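Local coordinates for exonuclease (Laribacter hongkongensis, PDB 3SYY) that digests double-stranded DNA with strict 5'-to-3' polarity as a metal-dependent alkaline exonuclease of the lambda-exonuclease-like PD-(D/E)XK family, at the interface of chains A and B. Coordinates in Å, arbitrary orientation; residue numbers count along the deposited sequence, not the author numbering. Chains: chain A/B, Exonuclease.

The interface of chains A and B. Residues chain A 44-45, 48-49, 53; chain B 118, 122, 158-160.
The C-terminal end of helix 34-49 of chain A packs against the N-terminal turns of helix 118-127 and the loop 158-160 of chain B, with A:Thr49 set among B:Arg158, B:Leu159 and B:Thr118. The methyl CG2 of A:Thr49 meets methyl CD2 of B:Leu159 at 3.8 Å, and the threonine side chain runs parallel to the start of B:Arg158, its CG2 also packing on CB of the arginine. The threonine rotamer (chi1 65°) puts CG2 anti to the carbonyl carbon, towards chain B, while the hydroxyl OG1 turns back to its own helix and bonds to the carbonyl O of A:Cys45 at 2.6 Å. One turn earlier, SG of A:Cys45 rests on methyl CG2 of B:Thr118, 3.7 Å away. A:Leu48 and B:Ile122 cross obliquely and touch tip to tip, CD1 to CD1 at 3.8 Å, while CB of A:Leu48 also packs on the B:Leu159 methyl.

Polar contacts border this apolar core. A water joins the backbone carbonyl oxygens of A:Thr49 and B:Arg158. On another side the B:Arg158 chain, bent at chi3 (-75°), carries NH1 to 3.2 Å from OE2 of the poorly ordered A:Glu53. The guanidinium and carboxylate planes stand 89° apart, and the N-H of NH1 does not point at OE2, which leaves a salt bridge of charge pairing without a directed hydrogen bond. Hydroxyl OG1 of B:Thr118 lies 3.1 Å above the guanidinium plane, towards its rim, and also contacts a water that reaches OE2 of A:Glu53, a doubtful bridge because the water sits unusually close to this carboxylate. The patch joins different surfaces of the two copies and hides 302 Å² of protein; it helps hold the chains together in the deposited three-copy assembly, which would fit a lambda-exonuclease-like ring, although this patch alone does not establish the oligomer in solution.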
loop_
_atom_site.group_PDB
_atom_site.type_symbol
_atom_site.label_atom_id
_atom_site.label_comp_id
_atom_site.label_asym_id
_atom_site.label_seq_id
_atom_site.Cartn_x
_atom_site.Cartn_y
_atom_site.Cartn_z
ATOM N N ILE A 44 -20.547 -6.467 -10.728
ATOM C CA ILE A 44 -21.906 -6.275 -10.119
ATOM C C ILE A 44 -22.147 -4.806 -9.829
ATOM O O ILE A 44 -23.163 -4.225 -10.265
ATOM C CB ILE A 44 -22.111 -7.133 -8.867
ATOM C CG1 ILE A 44 -22.179 -8.592 -9.289
ATOM C CG2 ILE A 44 -23.413 -6.684 -8.090
ATOM C CD1 ILE A 44 -21.973 -9.591 -8.157
ATOM N N CYS A 45 -21.191 -4.170 -9.145
ATOM C CA CYS A 45 -21.348 -2.774 -8.809
ATOM C C CYS A 45 -21.402 -1.876 -10.062
ATOM O O CYS A 45 -22.120 -0.895 -10.090
ATOM C CB CYS A 45 -20.270 -2.300 -7.790
ATOM S SG CYS A 45 -20.316 -3.306 -6.272
ATOM N N LEU A 48 -24.987 -2.351 -11.547
ATOM C CA LEU A 48 -26.014 -1.759 -10.666
ATOM C C LEU A 48 -25.954 -0.258 -10.581
ATOM O O LEU A 48 -27.013 0.414 -10.658
ATOM C CB LEU A 48 -25.908 -2.361 -9.252
ATOM C CG LEU A 48 -26.451 -3.773 -9.129
ATOM C CD1 LEU A 48 -26.106 -4.335 -7.716
ATOM C CD2 LEU A 48 -28.016 -3.803 -9.433
ATOM N N THR A 49 -24.737 0.293 -10.446
ATOM C CA THR A 49 -24.574 1.747 -10.286
ATOM C C THR A 49 -24.465 2.510 -11.606
ATOM O O THR A 49 -24.684 3.751 -11.664
ATOM C CB THR A 49 -23.296 2.093 -9.496
ATOM O OG1 THR A 49 -22.141 1.675 -10.261
ATOM C CG2 THR A 49 -23.307 1.407 -8.158
ATOM N N GLU A 53 -15.540 2.560 -10.582
ATOM C CA GLU A 53 -14.658 3.257 -9.619
ATOM C C GLU A 53 -13.370 3.773 -10.289
ATOM O O GLU A 53 -12.809 3.086 -11.146
ATOM C CB GLU A 53 -14.301 2.332 -8.452
ATOM C CG GLU A 53 -15.494 1.985 -7.558
ATOM C CD GLU A 53 -16.151 3.225 -6.944
ATOM O OE1 GLU A 53 -15.401 4.143 -6.523
ATOM O OE2 GLU A 53 -17.411 3.282 -6.879
ATOM N N THR B 118 -19.412 0.417 -2.518
ATOM C CA THR B 118 -20.725 -0.101 -2.927
ATOM C C THR B 118 -20.845 -1.524 -2.542
ATOM O O THR B 118 -21.879 -1.927 -2.024
ATOM C CB THR B 118 -20.901 0.067 -4.437
ATOM O OG1 THR B 118 -20.875 1.466 -4.684
ATOM C CG2 THR B 118 -22.270 -0.499 -4.896
ATOM N N ILE B 122 -23.605 -3.512 -0.256
ATOM C CA ILE B 122 -24.328 -4.675 -0.783
ATOM C C ILE B 122 -24.182 -5.876 0.128
ATOM O O ILE B 122 -25.162 -6.606 0.412
ATOM C CB ILE B 122 -23.896 -5.008 -2.254
ATOM C CG1 ILE B 122 -24.402 -3.866 -3.141
ATOM C CG2 ILE B 122 -24.410 -6.406 -2.676
ATOM C CD1 ILE B 122 -23.919 -3.898 -4.617
ATOM N N ARG B 158 -25.077 5.655 -5.021
ATOM C CA ARG B 158 -24.749 5.258 -6.416
ATOM C C ARG B 158 -25.674 4.182 -6.940
ATOM O O ARG B 158 -25.718 3.948 -8.150
ATOM C CB ARG B 158 -23.296 4.780 -6.511
ATOM C CG ARG B 158 -22.341 5.922 -6.210
ATOM C CD ARG B 158 -20.901 5.428 -5.934
ATOM N NE ARG B 158 -20.835 4.834 -4.609
ATOM C CZ ARG B 158 -19.704 4.638 -3.932
ATOM N NH1 ARG B 158 -18.539 5.036 -4.467
ATOM N NH2 ARG B 158 -19.749 4.089 -2.716
ATOM N N LEU B 159 -26.390 3.513 -6.027
ATOM C CA LEU B 159 -27.182 2.340 -6.338
ATOM C C LEU B 159 -28.602 2.746 -6.767
ATOM O O LEU B 159 -28.979 3.873 -6.556
ATOM C CB LEU B 159 -27.240 1.443 -5.105
ATOM C CG LEU B 159 -25.929 0.661 -4.893
ATOM C CD1 LEU B 159 -25.927 0.004 -3.585
ATOM C CD2 LEU B 159 -25.769 -0.423 -5.976
ATOM N N PRO B 160 -29.390 1.813 -7.347
ATOM C CA PRO B 160 -30.825 2.106 -7.598
ATOM C C PRO B 160 -31.510 2.489 -6.277
ATOM O O PRO B 160 -31.066 2.048 -5.212
ATOM C CB PRO B 160 -31.367 0.740 -8.029
ATOM C CG PRO B 160 -30.183 0.099 -8.718
ATOM C CD PRO B 160 -29.056 0.440 -7.734
HETATM O O HOH W 1 -19.448 1.965 -6.929
HETATM O O HOH W 2 -26.421 5.217 -10.184
#